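Local coordinates for DNA mismatch repair protein MUTS (Thermus aquaticus, PDB 1EWQ) that binds mismatched DNA, probably carrying out the recognition step of mismatch repair, and has a weak ATPase activity, at residues Asn132-Ala138 / Pro175-Ala181; Gly144-Leu148 / Glu169-His173. All coordinates share one frame. Residue numbers count along the deposited sequence, not the author numbering.

Contact 1: residues Asn132-Ala138 / Pro175-Ala181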
ATOM      1  N   ASN C 132      -0.056  20.472   9.525  1.00 27.06           N
ATOM      2  CA  ASN C 132      -0.607  20.083   8.238  1.00 26.67           C
ATOM      3  C   ASN C 132      -0.595  21.341   7.371  1.00 26.30           C
ATOM      4  O   ASN C 132      -1.438  22.230   7.528  1.00 25.94           O
ATOM      5  CB  ASN C 132      -2.027  19.564   8.444  1.00 27.22           C
ATOM      6  CG  ASN C 132      -2.579  18.895   7.224  1.00 27.63           C
ATOM      7  OD1 ASN C 132      -3.537  19.380   6.614  1.00 28.20           O
ATOM      8  ND2 ASN C 132      -1.983  17.770   6.851  1.00 27.67           N
ATOM      9  N   TYR C 133       0.363  21.411   6.453  1.00 25.46           N
ATOM     10  CA  TYR C 133       0.509  22.595   5.622  1.00 24.92           C
ATOM     11  C   TYR C 133      -0.030  22.575   4.206  1.00 24.84           C
ATOM     12  O   TYR C 133       0.109  21.591   3.476  1.00 24.71           O
ATOM     13  CB  TYR C 133       1.989  22.997   5.496  1.00 24.18           C
ATOM     14  CG  TYR C 133       2.700  23.385   6.775  1.00 23.81           C
ATOM     15  CD1 TYR C 133       3.756  22.609   7.273  1.00 23.17           C
ATOM     16  CD2 TYR C 133       2.354  24.546   7.465  1.00 23.13           C
ATOM     17  CE1 TYR C 133       4.446  22.988   8.423  1.00 22.83           C
ATOM     18  CE2 TYR C 133       3.042  24.932   8.617  1.00 22.75           C
ATOM     19  CZ  TYR C 133       4.085  24.149   9.086  1.00 22.56           C
ATOM     20  OH  TYR C 133       4.763  24.531  10.224  1.00 22.73           O
ATOM     21  N   LEU C 134      -0.635  23.700   3.838  1.00 24.76           N
ATOM     22  CA  LEU C 134      -1.084  23.947   2.473  1.00 24.48           C
ATOM     23  C   LEU C 134       0.073  24.859   2.075  1.00 24.57           C
ATOM     24  O   LEU C 134       0.403  25.782   2.809  1.00 24.41           O
ATOM     25  CB  LEU C 134      -2.387  24.753   2.425  1.00 23.83           C
ATOM     26  CG  LEU C 134      -2.765  25.295   1.030  1.00 23.64           C
ATOM     27  CD1 LEU C 134      -2.992  24.152   0.064  1.00 22.88           C
ATOM     28  CD2 LEU C 134      -4.017  26.151   1.121  1.00 23.16           C
ATOM     29  N   ALA C 135       0.707  24.592   0.947  1.00 25.04           N
ATOM     30  CA  ALA C 135       1.816  25.416   0.501  1.00 25.82           C
ATOM     31  C   ALA C 135       1.497  26.056  -0.848  1.00 26.42           C
ATOM     32  O   ALA C 135       0.718  25.512  -1.635  1.00 26.52           O
ATOM     33  CB  ALA C 135       3.085  24.569   0.395  1.00 25.50           C
ATOM     34  N   ALA C 136       2.095  27.219  -1.100  1.00 27.17           N
ATOM     35  CA  ALA C 136       1.907  27.938  -2.361  1.00 27.83           C
ATOM     36  C   ALA C 136       3.256  28.462  -2.850  1.00 28.29           C
ATOM     37  O   ALA C 136       4.013  29.062  -2.082  1.00 27.96           O
ATOM     38  CB  ALA C 136       0.930  29.094  -2.174  1.00 27.28           C
ATOM     39  N   ILE C 137       3.532  28.225  -4.132  1.00 28.81           N
ATOM     40  CA  ILE C 137       4.768  28.633  -4.791  1.00 29.74           C
ATOM     41  C   ILE C 137       4.455  29.532  -5.996  1.00 30.83           C
ATOM     42  O   ILE C 137       3.607  29.195  -6.833  1.00 30.94           O
ATOM     43  CB  ILE C 137       5.548  27.393  -5.315  1.00 29.69           C
ATOM     44  CG1 ILE C 137       6.025  26.530  -4.136  1.00 29.82           C
ATOM     45  CG2 ILE C 137       6.714  27.834  -6.182  1.00 29.34           C
ATOM     46  CD1 ILE C 137       6.560  25.162  -4.547  1.00 29.30           C
ATOM     47  N   ALA C 138       5.143  30.667  -6.084  1.00 31.64           N
ATOM     48  CA  ALA C 138       4.945  31.598  -7.191  1.00 32.76           C
ATOM     49  C   ALA C 138       6.254  32.292  -7.543  1.00 33.35           C
ATOM     50  O   ALA C 138       7.248  32.156  -6.831  1.00 33.39           O
ATOM     51  CB  ALA C 138       3.888  32.631  -6.823  1.00 32.97           C
ATOM     52  N   PRO C 175       4.699  19.674   2.985  1.00 28.29           N
ATOM     53  CA  PRO C 175       3.324  20.154   2.817  1.00 27.86           C
ATOM     54  C   PRO C 175       2.430  18.993   2.427  1.00 27.95           C
ATOM     55  O   PRO C 175       2.902  18.018   1.855  1.00 27.81           O
ATOM     56  CB  PRO C 175       3.451  21.170   1.694  1.00 27.82           C
ATOM     57  CG  PRO C 175       4.514  20.549   0.836  1.00 28.19           C
ATOM     58  CD  PRO C 175       5.544  20.113   1.862  1.00 28.06           C
ATOM     59  N   ALA C 176       1.145  19.093   2.735  1.00 27.72           N
ATOM     60  CA  ALA C 176       0.214  18.027   2.397  1.00 28.09           C
ATOM     61  C   ALA C 176      -0.475  18.335   1.072  1.00 28.02           C
ATOM     62  O   ALA C 176      -1.035  17.448   0.425  1.00 28.20           O
ATOM     63  CB  ALA C 176      -0.828  17.866   3.516  1.00 28.09           C
ATOM     64  N   GLU C 177      -0.412  19.603   0.671  1.00 28.00           N
ATOM     65  CA  GLU C 177      -1.041  20.064  -0.560  1.00 27.50           C
ATOM     66  C   GLU C 177      -0.304  21.292  -1.096  1.00 27.25           C
ATOM     67  O   GLU C 177       0.001  22.220  -0.351  1.00 27.08           O
ATOM     68  CB  GLU C 177      -2.492  20.420  -0.278  1.00 27.53           C
ATOM     69  CG  GLU C 177      -3.396  20.364  -1.476  1.00 27.99           C
ATOM     70  CD  GLU C 177      -4.794  20.826  -1.155  1.00 28.60           C
ATOM     71  OE1 GLU C 177      -5.193  20.772   0.032  1.00 29.00           O
ATOM     72  OE2 GLU C 177      -5.503  21.232  -2.095  1.00 28.61           O
ATOM     73  N   VAL C 178      -0.038  21.305  -2.394  1.00 27.30           N
ATOM     74  CA  VAL C 178       0.686  22.413  -2.997  1.00 27.44           C
ATOM     75  C   VAL C 178      -0.093  23.158  -4.091  1.00 27.90           C
ATOM     76  O   VAL C 178      -0.723  22.544  -4.947  1.00 27.75           O
ATOM     77  CB  VAL C 178       2.038  21.908  -3.578  1.00 27.50           C
ATOM     78  CG1 VAL C 178       2.748  23.034  -4.323  1.00 27.29           C
ATOM     79  CG2 VAL C 178       2.926  21.386  -2.453  1.00 26.99           C
ATOM     80  N   LEU C 179      -0.038  24.486  -4.045  1.00 28.06           N
ATOM     81  CA  LEU C 179      -0.694  25.338  -5.033  1.00 28.90           C
ATOM     82  C   LEU C 179       0.414  26.003  -5.858  1.00 29.24           C
ATOM     83  O   LEU C 179       1.215  26.764  -5.315  1.00 29.72           O
ATOM     84  CB  LEU C 179      -1.516  26.440  -4.354  1.00 28.32           C
ATOM     85  CG  LEU C 179      -2.479  26.088  -3.221  1.00 28.42           C
ATOM     86  CD1 LEU C 179      -3.120  27.367  -2.716  1.00 27.96           C
ATOM     87  CD2 LEU C 179      -3.545  25.111  -3.701  1.00 28.14           C
ATOM     88  N   LEU C 180       0.464  25.721  -7.154  1.00 29.81           N
ATOM     89  CA  LEU C 180       1.488  26.312  -8.015  1.00 30.78           C
ATOM     90  C   LEU C 180       0.930  27.482  -8.820  1.00 31.32           C
ATOM     91  O   LEU C 180      -0.210  27.441  -9.283  1.00 31.57           O
ATOM     92  CB  LEU C 180       2.063  25.258  -8.972  1.00 30.55           C
ATOM     93  CG  LEU C 180       2.802  24.039  -8.392  1.00 30.86           C
ATOM     94  CD1 LEU C 180       3.011  23.000  -9.492  1.00 30.83           C
ATOM     95  CD2 LEU C 180       4.140  24.463  -7.788  1.00 30.35           C
ATOM     96  N   ALA C 181       1.740  28.526  -8.966  1.00 31.93           N
ATOM     97  CA  ALA C 181       1.361  29.711  -9.727  1.00 33.20           C
ATOM     98  C   ALA C 181       1.033  29.299 -11.161  1.00 33.79           C
ATOM     99  O   ALA C 181       1.585  28.329 -11.675  1.00 33.64           O
ATOM    100  CB  ALA C 181       2.509  30.713  -9.728  1.00 32.84           C
TER
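Strands 134-138 and 177-180 run parallel, joined by backbone hydrogen bonds that are regular from A135 onward. Y133 O opens the ladder, accepting from A176 N (2.8 Å) and more weakly from E177 N (3.5 Å). A135 then bonds at both ends, its N giving to E177 O (2.8 Å) and its O taking L179 N (2.7 Å); I137 repeats this, its N with L179 O (3.0 Å) and its O with A181 N (2.9 Å), A181 being the N-cap of the following helix. The backbones of L134 and A136 bond to L148 and A146 of strand 143-149, and that of V178 to M201 and S203. L134 CD1 meets L179 CG at 3.8 Å on one face; A135 CB meets P175 CB at 3.7 Å on the other. The buried carboxylate of E177 is held by T117, G119 and S203, and Y133 OH by E154. With the backbone groups of A135 and I137 satisfied between the strands, this RNase H-like sheet leaves mostly apolar side chains to pack against helices 163-173, 188-197 and 215-232.

Contact 2: residues Gly144-Leu148 / Glu169-His173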
ATOM      1  N   GLY C 144       8.685  32.863  -4.493  1.00 31.06           N
ATOM      2  CA  GLY C 144       7.859  33.070  -3.319  1.00 29.06           C
ATOM      3  C   GLY C 144       7.298  31.745  -2.830  1.00 27.84           C
ATOM      4  O   GLY C 144       6.756  30.975  -3.610  1.00 27.51           O
ATOM      5  N   LEU C 145       7.430  31.483  -1.535  1.00 26.83           N
ATOM      6  CA  LEU C 145       6.951  30.236  -0.941  1.00 25.77           C
ATOM      7  C   LEU C 145       6.218  30.610   0.343  1.00 25.13           C
ATOM      8  O   LEU C 145       6.784  31.291   1.206  1.00 24.75           O
ATOM      9  CB  LEU C 145       8.152  29.349  -0.598  1.00 25.77           C
ATOM     10  CG  LEU C 145       8.062  27.825  -0.429  1.00 25.68           C
ATOM     11  CD1 LEU C 145       9.065  27.411   0.641  1.00 25.34           C
ATOM     12  CD2 LEU C 145       6.678  27.379  -0.059  1.00 25.39           C
ATOM     13  N   ALA C 146       4.962  30.180   0.468  1.00 24.46           N
ATOM     14  CA  ALA C 146       4.180  30.482   1.667  1.00 23.78           C
ATOM     15  C   ALA C 146       3.421  29.261   2.150  1.00 23.63           C
ATOM     16  O   ALA C 146       2.998  28.420   1.362  1.00 23.95           O
ATOM     17  CB  ALA C 146       3.213  31.630   1.405  1.00 23.23           C
ATOM     18  N   PHE C 147       3.261  29.167   3.464  1.00 22.80           N
ATOM     19  CA  PHE C 147       2.563  28.054   4.072  1.00 22.39           C
ATOM     20  C   PHE C 147       1.417  28.543   4.938  1.00 22.56           C
ATOM     21  O   PHE C 147       1.452  29.646   5.486  1.00 22.61           O
ATOM     22  CB  PHE C 147       3.505  27.238   4.964  1.00 21.48           C
ATOM     23  CG  PHE C 147       4.679  26.656   4.244  1.00 20.66           C
ATOM     24  CD1 PHE C 147       5.906  27.287   4.277  1.00 20.39           C
ATOM     25  CD2 PHE C 147       4.555  25.465   3.531  1.00 20.22           C
ATOM     26  CE1 PHE C 147       7.008  26.746   3.606  1.00 20.34           C
ATOM     27  CE2 PHE C 147       5.643  24.921   2.862  1.00 20.23           C
ATOM     28  CZ  PHE C 147       6.872  25.563   2.900  1.00 20.37           C
ATOM     29  N   LEU C 148       0.405  27.703   5.056  1.00 22.82           N
ATOM     30  CA  LEU C 148      -0.741  27.990   5.898  1.00 23.31           C
ATOM     31  C   LEU C 148      -1.189  26.675   6.509  1.00 23.65           C
ATOM     32  O   LEU C 148      -1.308  25.672   5.806  1.00 22.99           O
ATOM     33  CB  LEU C 148      -1.912  28.582   5.101  1.00 23.27           C
ATOM     34  CG  LEU C 148      -3.215  28.725   5.909  1.00 23.91           C
ATOM     35  CD1 LEU C 148      -3.012  29.713   7.079  1.00 23.77           C
ATOM     36  CD2 LEU C 148      -4.345  29.222   4.996  1.00 23.95           C
ATOM     37  N   GLU C 169      13.330  24.287   0.944  1.00 27.75           N
ATOM     38  CA  GLU C 169      12.446  24.900   1.927  1.00 27.44           C
ATOM     39  C   GLU C 169      11.124  24.168   1.938  1.00 26.99           C
ATOM     40  O   GLU C 169      10.527  23.961   2.988  1.00 26.35           O
ATOM     41  CB  GLU C 169      12.184  26.377   1.612  1.00 27.42           C
ATOM     42  CG  GLU C 169      13.015  27.350   2.408  1.00 27.95           C
ATOM     43  CD  GLU C 169      12.987  27.087   3.907  1.00 27.90           C
ATOM     44  OE1 GLU C 169      11.943  27.268   4.558  1.00 27.95           O
ATOM     45  OE2 GLU C 169      14.034  26.692   4.434  1.00 28.77           O
ATOM     46  N   LEU C 170      10.672  23.782   0.754  1.00 27.08           N
ATOM     47  CA  LEU C 170       9.408  23.074   0.612  1.00 27.28           C
ATOM     48  C   LEU C 170       9.509  21.698   1.272  1.00 26.95           C
ATOM     49  O   LEU C 170       8.645  21.313   2.058  1.00 26.76           O
ATOM     50  CB  LEU C 170       9.051  22.938  -0.880  1.00 28.03           C
ATOM     51  CG  LEU C 170       7.666  22.435  -1.333  1.00 28.45           C
ATOM     52  CD1 LEU C 170       7.439  21.039  -0.815  1.00 29.27           C
ATOM     53  CD2 LEU C 170       6.583  23.359  -0.834  1.00 28.31           C
ATOM     54  N   PHE C 171      10.581  20.969   0.978  1.00 26.44           N
ATOM     55  CA  PHE C 171      10.750  19.637   1.547  1.00 26.07           C
ATOM     56  C   PHE C 171      10.794  19.587   3.078  1.00 26.04           C
ATOM     57  O   PHE C 171      10.145  18.739   3.687  1.00 25.93           O
ATOM     58  CB  PHE C 171      12.011  18.977   1.017  1.00 26.00           C
ATOM     59  CG  PHE C 171      12.163  17.568   1.464  1.00 26.03           C
ATOM     60  CD1 PHE C 171      11.538  16.541   0.770  1.00 26.04           C
ATOM     61  CD2 PHE C 171      12.883  17.265   2.613  1.00 26.04           C
ATOM     62  CE1 PHE C 171      11.624  15.234   1.214  1.00 26.04           C
ATOM     63  CE2 PHE C 171      12.973  15.950   3.067  1.00 26.25           C
ATOM     64  CZ  PHE C 171      12.344  14.937   2.370  1.00 25.65           C
ATOM     65  N   ARG C 172      11.559  20.474   3.704  1.00 25.75           N
ATOM     66  CA  ARG C 172      11.631  20.452   5.161  1.00 26.25           C
ATOM     67  C   ARG C 172      10.256  20.664   5.812  1.00 25.92           C
ATOM     68  O   ARG C 172      10.069  20.329   6.974  1.00 26.17           O
ATOM     69  CB  ARG C 172      12.649  21.491   5.689  1.00 26.82           C
ATOM     70  CG  ARG C 172      12.725  22.782   4.891  1.00 27.71           C
ATOM     71  CD  ARG C 172      13.426  23.963   5.599  1.00 28.63           C
ATOM     72  NE  ARG C 172      14.520  23.609   6.510  1.00 29.21           N
ATOM     73  CZ  ARG C 172      15.544  24.420   6.787  1.00 29.63           C
ATOM     74  NH1 ARG C 172      15.614  25.617   6.209  1.00 29.89           N
ATOM     75  NH2 ARG C 172      16.486  24.059   7.658  1.00 28.10           N
ATOM     76  N   HIS C 173       9.293  21.206   5.071  1.00 25.53           N
ATOM     77  CA  HIS C 173       7.958  21.424   5.629  1.00 25.42           C
ATOM     78  C   HIS C 173       6.993  20.297   5.317  1.00 25.97           C
ATOM     79  O   HIS C 173       5.943  20.196   5.940  1.00 26.04           O
ATOM     80  CB  HIS C 173       7.364  22.739   5.128  1.00 24.91           C
ATOM     81  CG  HIS C 173       8.033  23.956   5.688  1.00 23.90           C
ATOM     82  ND1 HIS C 173       7.657  24.529   6.885  1.00 23.93           N
ATOM     83  CD2 HIS C 173       9.077  24.683   5.234  1.00 23.03           C
ATOM     84  CE1 HIS C 173       8.444  25.558   7.142  1.00 23.32           C
ATOM     85  NE2 HIS C 173       9.315  25.672   6.155  1.00 23.56           N
TER
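Helix 169-173 runs alongside strand 144-148, over one face of the sheet, their axes 10.1 Å apart and only 15° from parallel, and L145 and F147 point toward it. E169 comes first: its CB lies 3.4 Å from L145 CD1, while E169 OE2 makes a 2.6 Å salt bridge with R172 NH1 and OE1 bonds to Y244. L170 follows, its CD2 4.1 Å from both L145 CD2 and F147 CE2, filling the space beside the two strand residues. F171 faces away, onto helix 254-259, and R172 also bonds to M250 O. H173 lays its imidazole over the F147 ring in a face-to-face stack, centroids 4.0 Å apart and planes at 30°; a weak bond of 3.5 Å links H173 NE2 to E169 OE1. Y133 meets both of these rings, edge-to-face with H173. Helix 163-173, on the connection from strand 154-160 to strand 177-180, thus covers this face of the MutS domain II sheet mainly by apolar and aromatic packing, with no hydrogen bond between the two segments; the charges are settled within the helix and beyond it.

Both contacts are buried and involve the same mixed sheet of MutS domain II, their centres about 7 Å apart, and contact 2 is nested along the chain inside the loop that contact 1 closes. Strands 134-139 and 143-149 are antiparallel neighbours, with A138 O 2.8 Å from G144 N and L134 N 2.9 Å from L148 O, probable hydrogen bonds. Helix 163-173 is followed, after a short link, by strand 177-180, P175 CD lying 3.3 Å from L170 O. Their chemistry follows their place: within the sheet, contact 1 is bound by backbone hydrogen bonds and buries 584 Å², whereas contact 2, between sheet and covering helix, relies on side-chain packing and buries 232 Å².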